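Local coordinates for protein 3,4-dihydroxybenzoate decarboxylase (Enterobacter cloacae, PDB 5NY5) that probably catalyses the reversible decarboxylation of 3,4-dihydroxybenzoate to catechol, as a UbiD-family enzyme that uses prenylated flavin and a metal ion, at residues A[327-340]-A[351-363]. Sequence-based numbering, arbitrary orientation.
Sequences HTTLAGLPTEASIR and LQNVYAHTAGGGK
The His327 ring meets the glycine-rich loop edge-on, with Gly361 O and Lys363 CD both near its plane, while the ring of Phe290 stacks on it. Tyr355 carries His357 CA over one face, and at its ring edge Tyr355 CD1 lies 3.5 Å from Glu336 OE2. Here segment 327-340 of helix 324-346 packs against edge strand 351-356, one of the two outermost strands, within this chain, of the mixed sheet in the UbiD C-terminal domain; their axes run roughly antiparallel at 147°. With CG anti to the backbone N, the His327 ring swings to the loop and ND1 donates to Gly361 O at 2.9 Å, in the carbonyl plane. Glycines let the backbones meet: Gly362 CA lies 3.9 Å from Gly332 CA, on which the Ala356 methyl packs. Gly361 and Gly362, both with positive phi, suit the turn. Toward the C-terminal end of segment 327-340, Val354 of the strand sets CG1 against Glu336 CB and CG2 against Ile339 CG2. Glu336, extended beyond CG, is long enough to reach the Ala356 backbone, and its buried carboxylate also pairs with Arg79, which probably favours the charged form. Glu336 OE2 accepts from Ala356 N at 3.0 Å, nearly straight at 166°, on the anti side and tilted 28° out of the carboxylate plane.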
loop_
_atom_site.group_PDB
_atom_site.type_symbol
_atom_site.label_atom_id
_atom_site.label_comp_id
_atom_site.label_asym_id
_atom_site.label_seq_id
_atom_site.Cartn_x
_atom_site.Cartn_y
_atom_site.Cartn_z
ATOM N N HIS A 327 -20.219 -27.064 17.937
ATOM C CA HIS A 327 -20.708 -25.881 17.237
ATOM C C HIS A 327 -20.240 -25.869 15.789
ATOM O O HIS A 327 -21.003 -25.500 14.888
ATOM C CB HIS A 327 -20.250 -24.614 17.956
ATOM C CG HIS A 327 -20.787 -23.353 17.355
ATOM N ND1 HIS A 327 -20.308 -22.826 16.175
ATOM C CD2 HIS A 327 -21.765 -22.515 17.770
ATOM C CE1 HIS A 327 -20.967 -21.718 15.890
ATOM N NE2 HIS A 327 -21.857 -21.507 16.842
ATOM N N THR A 328 -18.987 -26.262 15.547
ATOM C CA THR A 328 -18.454 -26.275 14.189
ATOM C C THR A 328 -19.298 -27.146 13.267
ATOM O O THR A 328 -19.531 -26.790 12.107
ATOM C CB THR A 328 -17.005 -26.764 14.200
ATOM O OG1 THR A 328 -16.188 -25.841 14.927
ATOM C CG2 THR A 328 -16.478 -26.895 12.783
ATOM N N THR A 329 -19.766 -28.293 13.764
ATOM C CA THR A 329 -20.624 -29.151 12.956
ATOM C C THR A 329 -21.955 -28.475 12.666
ATOM O O THR A 329 -22.367 -28.357 11.507
ATOM C CB THR A 329 -20.854 -30.486 13.662
ATOM O OG1 THR A 329 -19.621 -31.208 13.738
ATOM C CG2 THR A 329 -21.877 -31.317 12.908
ATOM N N LEU A 330 -22.641 -28.018 13.715
ATOM C CA LEU A 330 -23.988 -27.486 13.546
ATOM C C LEU A 330 -23.992 -26.202 12.723
ATOM O O LEU A 330 -24.932 -25.950 11.965
ATOM C CB LEU A 330 -24.632 -27.256 14.913
ATOM C CG LEU A 330 -24.819 -28.520 15.757
ATOM C CD1 LEU A 330 -25.439 -28.197 17.106
ATOM C CD2 LEU A 330 -25.658 -29.542 15.008
ATOM N N ALA A 331 -22.951 -25.381 12.853
ATOM C CA ALA A 331 -22.897 -24.122 12.122
ATOM C C ALA A 331 -22.176 -24.237 10.788
ATOM O O ALA A 331 -22.554 -23.553 9.830
ATOM C CB ALA A 331 -22.223 -23.043 12.973
ATOM N N GLY A 332 -21.156 -25.094 10.698
ATOM C CA GLY A 332 -20.348 -25.152 9.494
ATOM C C GLY A 332 -21.009 -25.851 8.327
ATOM O O GLY A 332 -20.805 -25.460 7.174
ATOM N N LEU A 333 -21.789 -26.896 8.596
ATOM C CA LEU A 333 -22.490 -27.582 7.513
ATOM C C LEU A 333 -23.448 -26.663 6.769
ATOM O O LEU A 333 -23.454 -26.696 5.526
ATOM C CB LEU A 333 -23.200 -28.824 8.060
ATOM C CG LEU A 333 -22.282 -29.982 8.446
ATOM C CD1 LEU A 333 -23.077 -31.130 9.036
ATOM C CD2 LEU A 333 -21.492 -30.448 7.237
ATOM N N PRO A 334 -24.268 -25.833 7.428
ATOM C CA PRO A 334 -25.035 -24.839 6.661
ATOM C C PRO A 334 -24.150 -23.862 5.910
ATOM O O PRO A 334 -24.465 -23.495 4.772
ATOM C CB PRO A 334 -25.869 -24.132 7.738
ATOM C CG PRO A 334 -25.950 -25.096 8.851
ATOM C CD PRO A 334 -24.643 -25.821 8.852
ATOM N N THR A 335 -23.045 -23.434 6.522
ATOM C CA THR A 335 -22.144 -22.493 5.865
ATOM C C THR A 335 -21.604 -23.070 4.564
ATOM O O THR A 335 -21.682 -22.433 3.509
ATOM C CB THR A 335 -20.995 -22.128 6.804
ATOM O OG1 THR A 335 -21.526 -21.643 8.043
ATOM C CG2 THR A 335 -20.121 -21.056 6.180
ATOM N N GLU A 336 -21.065 -24.288 4.619
ATOM C CA GLU A 336 -20.504 -24.907 3.424
ATOM C C GLU A 336 -21.568 -25.130 2.360
ATOM O O GLU A 336 -21.318 -24.918 1.168
ATOM C CB GLU A 336 -19.840 -26.232 3.789
ATOM C CG GLU A 336 -18.749 -26.102 4.828
ATOM C CD GLU A 336 -18.338 -27.436 5.403
ATOM O OE1 GLU A 336 -18.780 -28.477 4.872
ATOM O OE2 GLU A 336 -17.574 -27.447 6.391
ATOM N N ALA A 337 -22.762 -25.556 2.772
ATOM C CA ALA A 337 -23.806 -25.888 1.809
ATOM C C ALA A 337 -24.225 -24.666 1.002
ATOM O O ALA A 337 -24.312 -24.720 -0.230
ATOM C CB ALA A 337 -25.006 -26.497 2.530
ATOM N N SER A 338 -24.487 -23.549 1.682
ATOM C CA SER A 338 -24.920 -22.346 0.979
ATOM C C SER A 338 -23.799 -21.775 0.116
ATOM O O SER A 338 -24.052 -21.277 -0.986
ATOM C CB SER A 338 -25.423 -21.306 1.977
ATOM O OG SER A 338 -24.442 -21.022 2.955
ATOM N N ILE A 339 -22.555 -21.846 0.595
ATOM C CA ILE A 339 -21.425 -21.397 -0.213
ATOM C C ILE A 339 -21.270 -22.278 -1.444
ATOM O O ILE A 339 -20.987 -21.790 -2.544
ATOM C CB ILE A 339 -20.138 -21.374 0.632
ATOM C CG1 ILE A 339 -20.211 -20.276 1.691
ATOM C CG2 ILE A 339 -18.913 -21.186 -0.250
ATOM C CD1 ILE A 339 -19.029 -20.274 2.628
ATOM N N ARG A 340 -21.458 -23.587 -1.283
ATOM C CA ARG A 340 -21.326 -24.496 -2.417
ATOM C C ARG A 340 -22.428 -24.269 -3.442
ATOM O O ARG A 340 -22.175 -24.301 -4.652
ATOM C CB ARG A 340 -21.337 -25.944 -1.932
ATOM C CG ARG A 340 -21.470 -26.959 -3.049
ATOM C CD ARG A 340 -21.361 -28.376 -2.526
ATOM N NE ARG A 340 -20.100 -28.587 -1.827
ATOM C CZ ARG A 340 -19.642 -29.778 -1.456
ATOM N NH1 ARG A 340 -18.482 -29.875 -0.822
ATOM N NH2 ARG A 340 -20.341 -30.871 -1.723
ATOM N N LEU A 351 -15.703 -25.116 -8.158
ATOM C CA LEU A 351 -15.499 -25.443 -6.756
ATOM C C LEU A 351 -15.540 -26.953 -6.561
ATOM O O LEU A 351 -16.492 -27.616 -6.978
ATOM C CB LEU A 351 -16.563 -24.770 -5.895
ATOM C CG LEU A 351 -16.363 -24.851 -4.384
ATOM C CD1 LEU A 351 -15.134 -24.055 -3.963
ATOM C CD2 LEU A 351 -17.597 -24.356 -3.655
ATOM N N GLN A 352 -14.498 -27.497 -5.934
ATOM C CA GLN A 352 -14.451 -28.925 -5.648
ATOM C C GLN A 352 -15.018 -29.246 -4.275
ATOM O O GLN A 352 -15.748 -30.230 -4.120
ATOM C CB GLN A 352 -13.015 -29.440 -5.756
ATOM C CG GLN A 352 -12.358 -29.141 -7.089
ATOM C CD GLN A 352 -13.182 -29.634 -8.260
ATOM O OE1 GLN A 352 -13.518 -30.813 -8.345
ATOM N NE2 GLN A 352 -13.521 -28.728 -9.169
ATOM N N ASN A 353 -14.708 -28.425 -3.279
ATOM C CA ASN A 353 -15.217 -28.620 -1.931
ATOM C C ASN A 353 -15.004 -27.327 -1.161
ATOM O O ASN A 353 -14.329 -26.408 -1.632
ATOM C CB ASN A 353 -14.528 -29.794 -1.234
ATOM C CG ASN A 353 -15.416 -30.470 -0.211
ATOM O OD1 ASN A 353 -16.395 -29.890 0.261
ATOM N ND2 ASN A 353 -15.077 -31.701 0.140
ATOM N N VAL A 354 -15.584 -27.269 0.031
ATOM C CA VAL A 354 -15.469 -26.101 0.894
ATOM C C VAL A 354 -15.538 -26.574 2.338
ATOM O O VAL A 354 -16.307 -27.477 2.673
ATOM C CB VAL A 354 -16.558 -25.050 0.572
ATOM C CG1 VAL A 354 -17.926 -25.699 0.510
ATOM C CG2 VAL A 354 -16.549 -23.918 1.591
ATOM N N TYR A 355 -14.714 -25.972 3.190
ATOM C CA TYR A 355 -14.634 -26.329 4.600
ATOM C C TYR A 355 -14.815 -25.067 5.428
ATOM O O TYR A 355 -14.038 -24.118 5.293
ATOM C CB TYR A 355 -13.293 -27.005 4.919
ATOM C CG TYR A 355 -13.082 -27.380 6.373
ATOM C CD1 TYR A 355 -14.154 -27.582 7.231
ATOM C CD2 TYR A 355 -11.801 -27.534 6.885
ATOM C CE1 TYR A 355 -13.959 -27.920 8.553
ATOM C CE2 TYR A 355 -11.596 -27.876 8.208
ATOM C CZ TYR A 355 -12.679 -28.069 9.037
ATOM O OH TYR A 355 -12.481 -28.407 10.353
ATOM N N ALA A 356 -15.845 -25.054 6.268
ATOM C CA ALA A 356 -16.009 -24.006 7.272
ATOM C C ALA A 356 -15.131 -24.395 8.450
ATOM O O ALA A 356 -15.566 -25.065 9.387
ATOM C CB ALA A 356 -17.472 -23.851 7.671
ATOM N N HIS A 357 -13.872 -23.961 8.392
ATOM C CA HIS A 357 -12.835 -24.500 9.260
ATOM C C HIS A 357 -13.216 -24.386 10.730
ATOM O O HIS A 357 -13.815 -23.399 11.163
ATOM C CB HIS A 357 -11.515 -23.779 9.004
ATOM C CG HIS A 357 -10.314 -24.543 9.462
ATOM N ND1 HIS A 357 -10.035 -24.761 10.792
ATOM C CD2 HIS A 357 -9.321 -25.141 8.765
ATOM C CE1 HIS A 357 -8.921 -25.464 10.897
ATOM N NE2 HIS A 357 -8.468 -25.706 9.681
ATOM N N THR A 358 -12.861 -25.419 11.498
ATOM C CA THR A 358 -13.204 -25.461 12.913
ATOM C C THR A 358 -12.478 -24.391 13.714
ATOM O O THR A 358 -12.930 -24.040 14.808
ATOM C CB THR A 358 -12.900 -26.851 13.484
ATOM O OG1 THR A 358 -13.288 -26.905 14.861
ATOM C CG2 THR A 358 -11.421 -27.164 13.371
ATOM N N ALA A 359 -11.368 -23.861 13.198
ATOM C CA ALA A 359 -10.704 -22.750 13.865
ATOM C C ALA A 359 -11.536 -21.480 13.811
ATOM O O ALA A 359 -11.370 -20.604 14.666
ATOM C CB ALA A 359 -9.329 -22.507 13.249
ATOM N N GLY A 360 -12.422 -21.360 12.834
ATOM C CA GLY A 360 -13.366 -20.270 12.787
ATOM C C GLY A 360 -14.687 -20.572 13.452
ATOM O O GLY A 360 -15.625 -19.778 13.330
ATOM N N GLY A 361 -14.791 -21.696 14.159
ATOM C CA GLY A 361 -16.053 -22.101 14.740
ATOM C C GLY A 361 -17.102 -22.504 13.732
ATOM O O GLY A 361 -18.281 -22.584 14.079
ATOM N N GLY A 362 -16.703 -22.770 12.491
ATOM C CA GLY A 362 -17.647 -23.016 11.424
ATOM C C GLY A 362 -18.238 -21.775 10.796
ATOM O O GLY A 362 -19.139 -21.895 9.958
ATOM N N LYS A 363 -17.762 -20.589 11.163
ATOM C CA LYS A 363 -18.339 -19.350 10.649
ATOM C C LYS A 363 -17.306 -18.356 10.139
ATOM O O LYS A 363 -17.541 -17.714 9.116
ATOM C CB LYS A 363 -19.203 -18.688 11.740
ATOM C CG LYS A 363 -20.399 -19.521 12.180
ATOM C CD LYS A 363 -21.031 -18.985 13.455
ATOM C CE LYS A 363 -21.834 -17.723 13.200
ATOM N NZ LYS A 363 -23.003 -17.977 12.314
HETATM O O HOH W 1 -14.823 -24.445 17.164
#